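Local structure of maltose operon transcriptional repressor (Staphylococcus aureus subsp. aureus Mu50, 3HCW) at residues 85-88 and 93-96; 98-103 and 108-113; 163-168 and 181-186; 171-176 and 211-216. The protein probably represses transcription of the maltose operon by binding DNA, its C-terminal fragment having the periplasmic-binding-protein-like fold that serves LacI-type regulators as effector and dimerisation module. All coordinates share one frame; numbering follows the deposited sequence.

Contact 1: residues 85-88 and 93-96; sequences QMLI and PFIV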
loop_
_atom_site.group_PDB
_atom_site.type_symbol
_atom_site.label_atom_id
_atom_site.label_comp_id
_atom_site.label_asym_id
_atom_site.label_seq_id
_atom_site.Cartn_x
_atom_site.Cartn_y
_atom_site.Cartn_z
ATOM N N GLN A 85 -13.405 -8.772 -25.097
ATOM C CA GLN A 85 -13.840 -9.000 -26.484
ATOM C C GLN A 85 -12.704 -8.891 -27.504
ATOM O O GLN A 85 -12.676 -9.637 -28.484
ATOM C CB GLN A 85 -14.977 -8.048 -26.877
ATOM C CG GLN A 85 -16.361 -8.688 -26.851
ATOM C CD GLN A 85 -16.460 -9.937 -27.723
ATOM O OE1 GLN A 85 -16.837 -11.010 -27.244
ATOM N NE2 GLN A 85 -16.119 -9.803 -29.004
ATOM N N MET A 86 -11.780 -7.961 -27.256
ATOM C CA MET A 86 -10.586 -7.766 -28.088
ATOM C C MET A 86 -9.744 -9.044 -28.143
ATOM O O MET A 86 -9.452 -9.540 -29.230
ATOM C CB MET A 86 -9.768 -6.573 -27.564
ATOM C CG MET A 86 -8.513 -6.199 -28.364
ATOM S SD MET A 86 -7.759 -4.717 -27.659
ATOM C CE MET A 86 -8.818 -3.475 -28.391
ATOM N N LEU A 87 -9.402 -9.590 -26.974
ATOM C CA LEU A 87 -8.619 -10.831 -26.876
ATOM C C LEU A 87 -9.340 -12.050 -27.447
ATOM O O LEU A 87 -8.697 -13.014 -27.862
ATOM C CB LEU A 87 -8.228 -11.121 -25.426
ATOM C CG LEU A 87 -7.646 -10.025 -24.535
ATOM C CD1 LEU A 87 -7.522 -10.546 -23.123
ATOM C CD2 LEU A 87 -6.309 -9.508 -25.037
ATOM N N ILE A 88 -10.672 -12.003 -27.451
ATOM C CA ILE A 88 -11.488 -13.050 -28.068
ATOM C C ILE A 88 -11.469 -12.916 -29.594
ATOM O O ILE A 88 -11.264 -13.910 -30.304
ATOM C CB ILE A 88 -12.933 -13.067 -27.486
ATOM C CG1 ILE A 88 -12.916 -13.689 -26.083
ATOM C CG2 ILE A 88 -13.904 -13.841 -28.395
ATOM C CD1 ILE A 88 -14.126 -13.366 -25.228
ATOM N N PRO A 93 -4.650 -16.054 -26.094
ATOM C CA PRO A 93 -4.888 -16.869 -24.897
ATOM C C PRO A 93 -4.921 -15.981 -23.662
ATOM O O PRO A 93 -4.115 -15.048 -23.566
ATOM C CB PRO A 93 -3.656 -17.782 -24.841
ATOM C CG PRO A 93 -3.109 -17.781 -26.227
ATOM C CD PRO A 93 -3.360 -16.391 -26.722
ATOM N N PHE A 94 -5.857 -16.242 -22.748
ATOM C CA PHE A 94 -5.955 -15.446 -21.520
ATOM C C PHE A 94 -6.557 -16.146 -20.303
ATOM O O PHE A 94 -7.195 -17.187 -20.412
ATOM C CB PHE A 94 -6.627 -14.075 -21.759
ATOM C CG PHE A 94 -8.073 -14.144 -22.163
ATOM C CD1 PHE A 94 -8.429 -14.257 -23.503
ATOM C CD2 PHE A 94 -9.081 -14.035 -21.213
ATOM C CE1 PHE A 94 -9.762 -14.297 -23.893
ATOM C CE2 PHE A 94 -10.422 -14.074 -21.595
ATOM C CZ PHE A 94 -10.761 -14.203 -22.938
ATOM N N ILE A 95 -6.317 -15.541 -19.143
ATOM C CA ILE A 95 -6.972 -15.889 -17.887
ATOM C C ILE A 95 -7.750 -14.657 -17.438
ATOM O O ILE A 95 -7.396 -13.535 -17.798
ATOM C CB ILE A 95 -5.924 -16.354 -16.807
ATOM C CG1 ILE A 95 -6.020 -17.853 -16.585
ATOM C CG2 ILE A 95 -6.158 -15.734 -15.459
ATOM C CD1 ILE A 95 -5.675 -18.664 -17.772
ATOM N N VAL A 96 -8.829 -14.865 -16.689
ATOM C CA VAL A 96 -9.526 -13.761 -16.050
ATOM C C VAL A 96 -9.502 -13.970 -14.550
ATOM O O VAL A 96 -9.837 -15.044 -14.056
ATOM C CB VAL A 96 -10.986 -13.634 -16.537
ATOM C CG1 VAL A 96 -11.687 -12.448 -15.867
ATOM C CG2 VAL A 96 -11.039 -13.488 -18.055
#

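Contact 2: residues 98-103 and 108-113; sequences GKPTSD and FTHIDN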
loop_
_atom_site.group_PDB
_atom_site.type_symbol
_atom_site.label_atom_id
_atom_site.label_comp_id
_atom_site.label_asym_id
_atom_site.label_seq_id
_atom_site.Cartn_x
_atom_site.Cartn_y
_atom_site.Cartn_z
ATOM N N GLY A 98 -11.606 -13.146 -11.732
ATOM C CA GLY A 98 -12.973 -12.719 -11.427
ATOM C C GLY A 98 -14.000 -13.776 -11.802
ATOM O O GLY A 98 -13.651 -14.943 -12.021
ATOM N N LYS A 99 -15.265 -13.359 -11.883
ATOM C CA LYS A 99 -16.387 -14.275 -12.112
ATOM C C LYS A 99 -16.809 -14.414 -13.585
ATOM O O LYS A 99 -17.010 -13.405 -14.265
ATOM C CB LYS A 99 -17.604 -13.819 -11.304
ATOM C CG LYS A 99 -18.539 -14.966 -10.881
ATOM C CD LYS A 99 -20.012 -14.577 -10.968
ATOM C CE LYS A 99 -20.239 -13.100 -10.726
ATOM N NZ LYS A 99 -21.691 -12.829 -10.544
ATOM N N PRO A 100 -16.966 -15.666 -14.063
ATOM C CA PRO A 100 -17.573 -15.949 -15.370
ATOM C C PRO A 100 -18.998 -15.434 -15.411
ATOM O O PRO A 100 -19.758 -15.638 -14.463
ATOM C CB PRO A 100 -17.554 -17.479 -15.452
ATOM C CG PRO A 100 -17.371 -17.962 -14.034
ATOM C CD PRO A 100 -16.548 -16.905 -13.372
ATOM N N THR A 101 -19.348 -14.766 -16.500
ATOM C CA THR A 101 -20.616 -14.051 -16.587
ATOM C C THR A 101 -21.425 -14.371 -17.857
ATOM O O THR A 101 -22.495 -13.797 -18.082
ATOM C CB THR A 101 -20.383 -12.517 -16.440
ATOM O OG1 THR A 101 -21.580 -11.802 -16.773
ATOM C CG2 THR A 101 -19.246 -12.032 -17.343
ATOM N N SER A 102 -20.929 -15.299 -18.673
ATOM C CA SER A 102 -21.495 -15.515 -20.006
ATOM C C SER A 102 -21.339 -16.946 -20.514
ATOM O O SER A 102 -20.691 -17.772 -19.870
ATOM C CB SER A 102 -20.858 -14.538 -20.998
ATOM O OG SER A 102 -21.695 -14.358 -22.122
ATOM N N ASP A 103 -21.943 -17.226 -21.669
ATOM C CA ASP A 103 -21.806 -18.524 -22.338
ATOM C C ASP A 103 -20.395 -18.803 -22.846
ATOM O O ASP A 103 -19.877 -19.902 -22.649
ATOM C CB ASP A 103 -22.812 -18.672 -23.483
ATOM C CG ASP A 103 -23.781 -19.820 -23.266
ATOM O OD1 ASP A 103 -23.362 -20.867 -22.723
ATOM O OD2 ASP A 103 -24.961 -19.682 -23.658
ATOM N N PHE A 108 -12.976 -20.071 -21.244
ATOM C CA PHE A 108 -11.855 -19.340 -20.655
ATOM C C PHE A 108 -11.740 -19.526 -19.148
ATOM O O PHE A 108 -12.707 -19.318 -18.420
ATOM C CB PHE A 108 -11.951 -17.860 -21.028
ATOM C CG PHE A 108 -12.073 -17.636 -22.509
ATOM C CD1 PHE A 108 -10.967 -17.805 -23.342
ATOM C CD2 PHE A 108 -13.301 -17.301 -23.078
ATOM C CE1 PHE A 108 -11.077 -17.627 -24.721
ATOM C CE2 PHE A 108 -13.427 -17.122 -24.457
ATOM C CZ PHE A 108 -12.315 -17.280 -25.282
ATOM N N THR A 109 -10.559 -19.942 -18.699
ATOM C CA THR A 109 -10.299 -20.153 -17.278
ATOM C C THR A 109 -10.461 -18.870 -16.467
ATOM O O THR A 109 -9.907 -17.826 -16.822
ATOM C CB THR A 109 -8.899 -20.769 -17.048
ATOM O OG1 THR A 109 -8.880 -22.079 -17.617
ATOM C CG2 THR A 109 -8.580 -20.898 -15.559
ATOM N N HIS A 110 -11.255 -18.962 -15.401
ATOM C CA HIS A 110 -11.422 -17.883 -14.441
ATOM C C HIS A 110 -10.881 -18.296 -13.076
ATOM O O HIS A 110 -10.984 -19.460 -12.674
ATOM C CB HIS A 110 -12.894 -17.511 -14.307
ATOM C CG HIS A 110 -13.428 -16.706 -15.449
ATOM N ND1 HIS A 110 -13.854 -15.403 -15.306
ATOM C CD2 HIS A 110 -13.625 -17.023 -16.750
ATOM C CE1 HIS A 110 -14.289 -14.953 -16.470
ATOM N NE2 HIS A 110 -14.161 -15.916 -17.362
ATOM N N ILE A 111 -10.297 -17.334 -12.373
ATOM C CA ILE A 111 -9.810 -17.538 -11.013
ATOM C C ILE A 111 -10.489 -16.498 -10.123
ATOM O O ILE A 111 -10.351 -15.306 -10.343
ATOM C CB ILE A 111 -8.251 -17.460 -10.933
ATOM C CG1 ILE A 111 -7.601 -18.688 -11.592
ATOM C CG2 ILE A 111 -7.777 -17.420 -9.501
ATOM C CD1 ILE A 111 -7.168 -18.469 -12.992
ATOM N N ASP A 112 -11.241 -16.954 -9.130
ATOM C CA ASP A 112 -12.005 -16.042 -8.287
ATOM C C ASP A 112 -11.993 -16.498 -6.823
ATOM O O ASP A 112 -11.533 -17.608 -6.517
ATOM C CB ASP A 112 -13.445 -15.980 -8.810
ATOM C CG ASP A 112 -14.135 -14.647 -8.535
ATOM O OD1 ASP A 112 -13.500 -13.713 -8.006
ATOM O OD2 ASP A 112 -15.342 -14.541 -8.843
ATOM N N ASN A 113 -12.451 -15.620 -5.929
ATOM C CA ASN A 113 -12.952 -16.035 -4.621
ATOM C C ASN A 113 -14.440 -16.284 -4.798
ATOM O O ASN A 113 -15.032 -15.860 -5.811
ATOM C CB ASN A 113 -12.798 -14.924 -3.581
ATOM C CG ASN A 113 -11.368 -14.486 -3.381
ATOM O OD1 ASN A 113 -11.013 -13.347 -3.684
ATOM N ND2 ASN A 113 -10.537 -15.381 -2.859
#

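Contact 3: residues 163-168 and 181-186; sequences DYQIIE and QNLHTR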
loop_
_atom_site.group_PDB
_atom_site.type_symbol
_atom_site.label_atom_id
_atom_site.label_comp_id
_atom_site.label_asym_id
_atom_site.label_seq_id
_atom_site.Cartn_x
_atom_site.Cartn_y
_atom_site.Cartn_z
ATOM N N ASP A 163 -33.154 -4.717 8.975
ATOM C CA ASP A 163 -33.208 -3.534 8.136
ATOM C C ASP A 163 -31.816 -3.237 7.627
ATOM O O ASP A 163 -30.835 -3.341 8.368
ATOM C CB ASP A 163 -33.754 -2.334 8.906
ATOM C CG ASP A 163 -35.227 -2.484 9.250
ATOM O OD1 ASP A 163 -35.628 -2.030 10.343
ATOM O OD2 ASP A 163 -35.984 -3.060 8.436
ATOM N N TYR A 164 -31.737 -2.887 6.349
ATOM C CA TYR A 164 -30.466 -2.567 5.726
ATOM C C TYR A 164 -30.618 -1.534 4.621
ATOM O O TYR A 164 -31.705 -1.375 4.063
ATOM C CB TYR A 164 -29.784 -3.828 5.184
ATOM C CG TYR A 164 -30.466 -4.487 3.998
ATOM C CD1 TYR A 164 -30.165 -4.100 2.682
ATOM C CD2 TYR A 164 -31.390 -5.512 4.183
ATOM C CE1 TYR A 164 -30.781 -4.705 1.595
ATOM C CE2 TYR A 164 -32.010 -6.134 3.094
ATOM C CZ TYR A 164 -31.697 -5.726 1.806
ATOM O OH TYR A 164 -32.299 -6.338 0.724
ATOM N N GLN A 165 -29.507 -0.868 4.304
ATOM C CA GLN A 165 -29.420 0.028 3.165
ATOM C C GLN A 165 -28.099 -0.154 2.394
ATOM O O GLN A 165 -27.107 -0.623 2.951
ATOM C CB GLN A 165 -29.593 1.471 3.630
ATOM C CG GLN A 165 -28.487 1.978 4.528
ATOM C CD GLN A 165 -28.627 3.437 4.867
ATOM O OE1 GLN A 165 -28.850 3.794 6.025
ATOM N NE2 GLN A 165 -28.497 4.298 3.863
ATOM N N ILE A 166 -28.111 0.199 1.108
ATOM C CA ILE A 166 -26.916 0.186 0.251
ATOM C C ILE A 166 -26.607 1.638 -0.101
ATOM O O ILE A 166 -27.503 2.403 -0.483
ATOM C CB ILE A 166 -27.131 -0.633 -1.083
ATOM C CG1 ILE A 166 -27.736 -2.033 -0.841
ATOM C CG2 ILE A 166 -25.839 -0.731 -1.907
ATOM C CD1 ILE A 166 -26.869 -2.999 -0.021
ATOM N N ILE A 167 -25.347 2.026 0.060
ATOM C CA ILE A 167 -24.885 3.348 -0.344
ATOM C C ILE A 167 -23.794 3.159 -1.387
ATOM O O ILE A 167 -22.812 2.452 -1.146
ATOM C CB ILE A 167 -24.314 4.164 0.844
ATOM C CG1 ILE A 167 -25.400 4.449 1.887
ATOM C CG2 ILE A 167 -23.640 5.467 0.353
ATOM C CD1 ILE A 167 -24.867 5.021 3.192
ATOM N N GLU A 168 -23.987 3.772 -2.550
ATOM C CA GLU A 168 -22.966 3.808 -3.580
ATOM C C GLU A 168 -22.319 5.186 -3.568
ATOM O O GLU A 168 -23.000 6.212 -3.610
ATOM C CB GLU A 168 -23.576 3.517 -4.941
ATOM C CG GLU A 168 -22.573 3.075 -5.980
ATOM C CD GLU A 168 -23.196 2.976 -7.354
ATOM O OE1 GLU A 168 -23.665 4.014 -7.871
ATOM O OE2 GLU A 168 -23.211 1.861 -7.918
ATOM N N GLN A 181 -22.949 12.354 7.291
ATOM C CA GLN A 181 -23.701 13.443 7.951
ATOM C C GLN A 181 -25.191 13.137 8.039
ATOM O O GLN A 181 -25.805 13.320 9.097
ATOM C CB GLN A 181 -23.501 14.782 7.237
ATOM C CG GLN A 181 -22.311 15.581 7.737
ATOM C CD GLN A 181 -21.953 16.758 6.839
ATOM O OE1 GLN A 181 -22.539 16.948 5.760
ATOM N NE2 GLN A 181 -20.984 17.563 7.285
ATOM N N ASN A 182 -25.756 12.657 6.929
ATOM C CA ASN A 182 -27.140 12.174 6.880
ATOM C C ASN A 182 -27.502 11.101 7.903
ATOM O O ASN A 182 -28.651 11.027 8.340
ATOM C CB ASN A 182 -27.449 11.632 5.489
ATOM C CG ASN A 182 -28.116 12.649 4.609
ATOM O OD1 ASN A 182 -29.334 12.633 4.454
ATOM N ND2 ASN A 182 -27.330 13.555 4.035
ATOM N N LEU A 183 -26.524 10.274 8.278
ATOM C CA LEU A 183 -26.763 9.134 9.158
ATOM C C LEU A 183 -26.349 9.423 10.588
ATOM O O LEU A 183 -26.627 8.634 11.482
ATOM C CB LEU A 183 -26.000 7.906 8.649
ATOM C CG LEU A 183 -26.460 7.281 7.330
ATOM C CD1 LEU A 183 -25.491 6.193 6.883
ATOM C CD2 LEU A 183 -27.883 6.742 7.447
ATOM N N HIS A 184 -25.707 10.570 10.785
ATOM C CA HIS A 184 -25.049 10.939 12.039
ATOM C C HIS A 184 -25.912 10.754 13.295
ATOM O O HIS A 184 -25.457 10.135 14.262
ATOM C CB HIS A 184 -24.516 12.373 11.918
ATOM C CG HIS A 184 -23.697 12.829 13.083
ATOM N ND1 HIS A 184 -23.623 14.153 13.455
ATOM C CD2 HIS A 184 -22.920 12.148 13.958
ATOM C CE1 HIS A 184 -22.832 14.270 14.505
ATOM N NE2 HIS A 184 -22.392 13.068 14.829
ATOM N N THR A 185 -27.149 11.261 13.258
ATOM C CA THR A 185 -28.085 11.151 14.378
ATOM C C THR A 185 -28.461 9.703 14.712
ATOM O O THR A 185 -28.489 9.334 15.884
ATOM C CB THR A 185 -29.370 12.020 14.168
ATOM O OG1 THR A 185 -28.997 13.359 13.820
ATOM C CG2 THR A 185 -30.219 12.065 15.441
ATOM N N ARG A 186 -28.731 8.887 13.694
ATOM C CA ARG A 186 -29.042 7.473 13.929
ATOM C C ARG A 186 -27.798 6.690 14.372
ATOM O O ARG A 186 -27.876 5.824 15.251
ATOM C CB ARG A 186 -29.702 6.831 12.703
ATOM C CG ARG A 186 -30.397 5.497 13.015
ATOM C CD ARG A 186 -31.630 5.290 12.154
ATOM N NE ARG A 186 -32.389 4.087 12.509
ATOM C CZ ARG A 186 -33.311 4.022 13.468
ATOM N NH1 ARG A 186 -33.940 2.874 13.689
ATOM N NH2 ARG A 186 -33.608 5.091 14.208
#

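Contact 4: residues 171-176 and 211-216; sequences NEREVI and LYELNI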
loop_
_atom_site.group_PDB
_atom_site.type_symbol
_atom_site.label_atom_id
_atom_site.label_comp_id
_atom_site.label_asym_id
_atom_site.label_seq_id
_atom_site.Cartn_x
_atom_site.Cartn_y
_atom_site.Cartn_z
ATOM N N ASN A 171 -14.936 7.766 -3.809
ATOM C CA ASN A 171 -13.946 7.941 -2.731
ATOM C C ASN A 171 -13.689 9.383 -2.234
ATOM O O ASN A 171 -12.810 9.595 -1.393
ATOM C CB ASN A 171 -12.611 7.292 -3.138
ATOM C CG ASN A 171 -11.975 7.948 -4.378
ATOM O OD1 ASN A 171 -12.582 8.801 -5.040
ATOM N ND2 ASN A 171 -10.743 7.536 -4.695
ATOM N N GLU A 172 -14.431 10.360 -2.758
ATOM C CA GLU A 172 -14.231 11.772 -2.405
ATOM C C GLU A 172 -14.670 12.063 -0.970
ATOM O O GLU A 172 -15.803 11.761 -0.590
ATOM C CB GLU A 172 -14.979 12.700 -3.369
ATOM C CG GLU A 172 -14.758 12.414 -4.859
ATOM C CD GLU A 172 -15.802 13.083 -5.763
ATOM O OE1 GLU A 172 -15.916 14.331 -5.737
ATOM O OE2 GLU A 172 -16.500 12.357 -6.510
ATOM N N ARG A 173 -13.750 12.640 -0.196
ATOM C CA ARG A 173 -13.968 13.083 1.184
ATOM C C ARG A 173 -15.301 13.791 1.393
ATOM O O ARG A 173 -16.098 13.376 2.234
ATOM C CB ARG A 173 -12.849 14.044 1.582
ATOM C CG ARG A 173 -12.979 14.626 2.972
ATOM C CD ARG A 173 -11.854 14.136 3.799
ATOM N NE ARG A 173 -12.116 14.211 5.226
ATOM C CZ ARG A 173 -11.658 13.308 6.085
ATOM N NH1 ARG A 173 -10.946 12.280 5.635
ATOM N NH2 ARG A 173 -11.911 13.425 7.377
ATOM N N GLU A 174 -15.520 14.856 0.621
ATOM C CA GLU A 174 -16.754 15.640 0.653
ATOM C C GLU A 174 -17.991 14.761 0.463
ATOM O O GLU A 174 -18.970 14.888 1.208
ATOM C CB GLU A 174 -16.711 16.742 -0.415
ATOM C CG GLU A 174 -17.919 17.687 -0.421
ATOM C CD GLU A 174 -18.095 18.424 -1.748
ATOM O OE1 GLU A 174 -17.227 19.263 -2.085
ATOM O OE2 GLU A 174 -19.102 18.168 -2.449
ATOM N N VAL A 175 -17.926 13.857 -0.512
ATOM C CA VAL A 175 -19.064 12.997 -0.847
ATOM C C VAL A 175 -19.379 11.999 0.268
ATOM O O VAL A 175 -20.546 11.869 0.651
ATOM C CB VAL A 175 -18.879 12.292 -2.215
ATOM C CG1 VAL A 175 -20.129 11.519 -2.595
ATOM C CG2 VAL A 175 -18.592 13.316 -3.295
ATOM N N ILE A 176 -18.348 11.324 0.788
ATOM C CA ILE A 176 -18.491 10.400 1.922
ATOM C C ILE A 176 -19.050 11.142 3.137
ATOM O O ILE A 176 -20.013 10.678 3.761
ATOM C CB ILE A 176 -17.141 9.731 2.357
ATOM C CG1 ILE A 176 -16.373 9.107 1.173
ATOM C CG2 ILE A 176 -17.373 8.730 3.498
ATOM C CD1 ILE A 176 -16.820 7.751 0.740
ATOM N N LEU A 211 -15.701 9.009 9.742
ATOM C CA LEU A 211 -16.267 8.590 11.037
ATOM C C LEU A 211 -15.488 9.172 12.223
ATOM O O LEU A 211 -16.084 9.535 13.236
ATOM C CB LEU A 211 -16.349 7.053 11.129
ATOM C CG LEU A 211 -17.608 6.265 10.765
ATOM C CD1 LEU A 211 -18.503 6.928 9.714
ATOM C CD2 LEU A 211 -17.253 4.853 10.350
ATOM N N TYR A 212 -14.169 9.285 12.078
ATOM C CA TYR A 212 -13.331 9.952 13.077
ATOM C C TYR A 212 -13.704 11.430 13.175
ATOM O O TYR A 212 -13.899 11.962 14.283
ATOM C CB TYR A 212 -11.844 9.802 12.729
ATOM C CG TYR A 212 -10.904 10.193 13.848
ATOM C CD1 TYR A 212 -10.460 9.245 14.771
ATOM C CD2 TYR A 212 -10.450 11.511 13.988
ATOM C CE1 TYR A 212 -9.590 9.594 15.808
ATOM C CE2 TYR A 212 -9.593 11.870 15.034
ATOM C CZ TYR A 212 -9.158 10.901 15.931
ATOM O OH TYR A 212 -8.297 11.242 16.956
ATOM N N GLU A 213 -13.845 12.068 12.010
ATOM C CA GLU A 213 -14.166 13.492 11.926
ATOM C C GLU A 213 -15.501 13.834 12.601
ATOM O O GLU A 213 -15.642 14.898 13.184
ATOM C CB GLU A 213 -14.127 13.975 10.469
ATOM C CG GLU A 213 -14.275 15.490 10.290
ATOM C CD GLU A 213 -13.818 16.001 8.925
ATOM O OE1 GLU A 213 -13.355 17.160 8.856
ATOM O OE2 GLU A 213 -13.926 15.260 7.924
ATOM N N LEU A 214 -16.452 12.907 12.548
ATOM C CA LEU A 214 -17.786 13.108 13.086
ATOM C C LEU A 214 -17.948 12.578 14.497
ATOM O O LEU A 214 -19.047 12.636 15.054
ATOM C CB LEU A 214 -18.820 12.442 12.174
ATOM C CG LEU A 214 -18.988 13.041 10.771
ATOM C CD1 LEU A 214 -20.011 12.236 10.003
ATOM C CD2 LEU A 214 -19.413 14.499 10.849
ATOM N N ASN A 215 -16.845 12.080 15.061
ATOM C CA ASN A 215 -16.799 11.471 16.390
ATOM C C ASN A 215 -17.751 10.291 16.562
ATOM O O ASN A 215 -18.312 10.088 17.633
ATOM C CB ASN A 215 -16.996 12.518 17.496
ATOM C CG ASN A 215 -16.427 12.072 18.840
ATOM O OD1 ASN A 215 -17.026 12.321 19.888
ATOM N ND2 ASN A 215 -15.274 11.400 18.812
ATOM N N ILE A 216 -17.917 9.519 15.493
ATOM C CA ILE A 216 -18.710 8.293 15.513
ATOM C C ILE A 216 -17.758 7.133 15.843
ATOM O O ILE A 216 -17.014 6.660 14.977
ATOM C CB ILE A 216 -19.418 8.072 14.165
ATOM C CG1 ILE A 216 -20.295 9.279 13.823
ATOM C CG2 ILE A 216 -20.246 6.801 14.204
ATOM C CD1 ILE A 216 -20.830 9.278 12.409
#

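Contact 1: residues 85-88 and 93-96
L87 and I88 of the helix 82-89 hold the phenyl ring of F94 from two sides. L87 lies over one face: its CD1 is 4.1 Å from the centroid of the F94 ring and 27° off the ring normal, a CH-pi contact that falls nearest the CG-CD1 side of the ring. The same leucine also touches with its stem, L87 CB standing 3.7 Å from F94 CD1. I88 instead meets the edge, close to the ring plane, where its CG1 is 3.8 Å from F94 CZ; the base of its side chain runs past the strand, and the CG1 branch makes the approach. F94 reaches the helix because its CG sits between the backbone N and the carbonyl carbon (chi1 66°), and with chi2 near perpendicular the ring turns a face to L87 and its far rim to I88.

Beyond this first shell, F72 of the strand 71-74 touches both L87 and F94, while V60 and I64 of the helix 53-65 pack on L87. F108 stacks on the F94 ring, and I104 and F108 both touch I88. The contact thus ties the helix of a right-handed beta-alpha-beta crossover, strand 71-74, helix 82-89 and strand 94-97, to the strand that follows it, an arrangement usual in the parallel alpha/beta sheets of periplasmic-binding-protein-like folds. The side chains that meet are wholly hydrocarbon and L87 and F94 are buried, so at this point the helix is held to the sheet by nonpolar packing, with polar pairing left to the strand backbones.

Contact 2: residues 98-103 and 108-113
G98 meets the strand 110-113 through both its backbone N and its O. G98 N donates to I111 O at 2.9 Å with an N-H...O angle of 136°. G98 O accepts a weak bond from the imidazole, H110 ND1 lying 3.3 Å away at the ring edge. The other ring nitrogen, H110 NE2, is bonded to D105 OD2 in the loop between the segments. The D105 bond is the stronger hold on the imidazole and the weak bond to G98 O adds to it; together they would probably restrict the ring's rotation.

P100 lies over one face of that ring. Its CB is 4.0 Å from the H110 ring centroid and only 3° off the normal, a CH-pi contact, while P100 CA sits over the rim. The loop that begins with 98-103 links strand 94-97 to its parallel neighbour 110-113 with no helix between, within the N-terminal half of the periplasmic-binding-protein-like fold.

D112 points its side chain at the start of the loop, CG anti to the backbone N (chi1 -151°). D112 OD2 lies 3.4 Å from K99 CB, and it is also near K99 N, but the angle there is too poor for a hydrogen bond. D112 OD1 bonds a glycerol molecule, probably from the crystallisation liquor, which N113 OD1 also binds. The ammonium of K99 turns elsewhere, to a salt bridge with D148, and K99 O accepts from S77 OG; T101 N is taken up by D105 OD1.

Contact 3: residues 163-168 and 181-186
Q165 of the strand 163-169 reaches across to L183 of the helix 173-187. From CB, which points toward the helix, the chain turns to CG between the backbone N and the carbonyl carbon (chi1 65°) and then runs extended (chi2 175°), carrying the amide toward L183. Between the two segments Q165 OE1 is the one atom of its side chain within about 4 Å of the other side, standing 3.4 Å from L183 CD2; CB, CG and CD carry it there, and NE2 stays farther off. A polar atom thus meets a methyl group, the two side chains coming from opposite directions.

The other branch of the leucine serves a second partner. L183 CD1 meets I167 CD1 tip to tip at 3.9 Å. Y179 and M180, earlier on the helix, also pack on I167, and I135 of the adjoining strand touches both I167 and Q165. The strand, an outermost one of the sheet within this chain, and the helix are successive elements of the alternating beta-alpha sequence of the periplasmic-binding-protein-like domain. With one methyl pair and one oxygen-to-methyl touch, the attachment here is slight, mostly nonpolar and without strict direction.

Contact 4: residues 171-176 and 211-216
R173 and E213 account for the whole of this surface contact, joined by a salt bridge between the first turn of the helix 173-187 and the last turn of the helix 201-213. R173 NH2 donates to E213 OE2 at 2.8 Å with an N-H...O angle of 157°, and R173 NE adds a weak bond to the same oxygen at 3.4 Å. E213 OE2 lies at the guanidinium edge, close to its plane, yet it is approached from above the carboxylate, 60° out of that plane. The two flat groups are turned 53° from each other, so the pair is not the coplanar, two-oxygen bidentate kind. The glutamate is fully stretched, CG anti to the backbone N, whereas the arginine bends at chi2 to bring its end round to the acid.

Both helices belong to the periplasmic-binding-protein-like domain and lie beside each other on the same side of its sheet. E172 holds the N-cap position ahead of R173, and N215, with positive phi, closes the other helix in a Schellman motif: its N bonds Y212 O, and I216 N bonds L211 O.

R173 NH1 has a further acceptor in S209 OG, one turn back on the helix 201-213, which fixes the guanidinium from a second nitrogen. The second subunit also comes close here: its P239 packs on R173, and its I218 N is hydrogen-bonded to Y212 OH.

Overall arrangement
The four contacts form two pairs on opposite sides of the chain's centre. Contacts 1 and 2 touch, their centres 12 Å apart, because strands 94-97 and 110-113 are neighbours: V96 O lies 2.9 Å from I111 N, a probable hydrogen bond. Contacts 3 and 4 share the helix 173-187 and also touch, with centres 13 Å apart, where H184 packs on L214 and I216. Across the chain's centre the pairs stay separate, contacts 1 and 3 being about 40 Å apart between centres. Among the four, contact 2 is the one at the bound glycerol, about 3 Å from the side chain of D112, whereas contact 4 borders the second subunit.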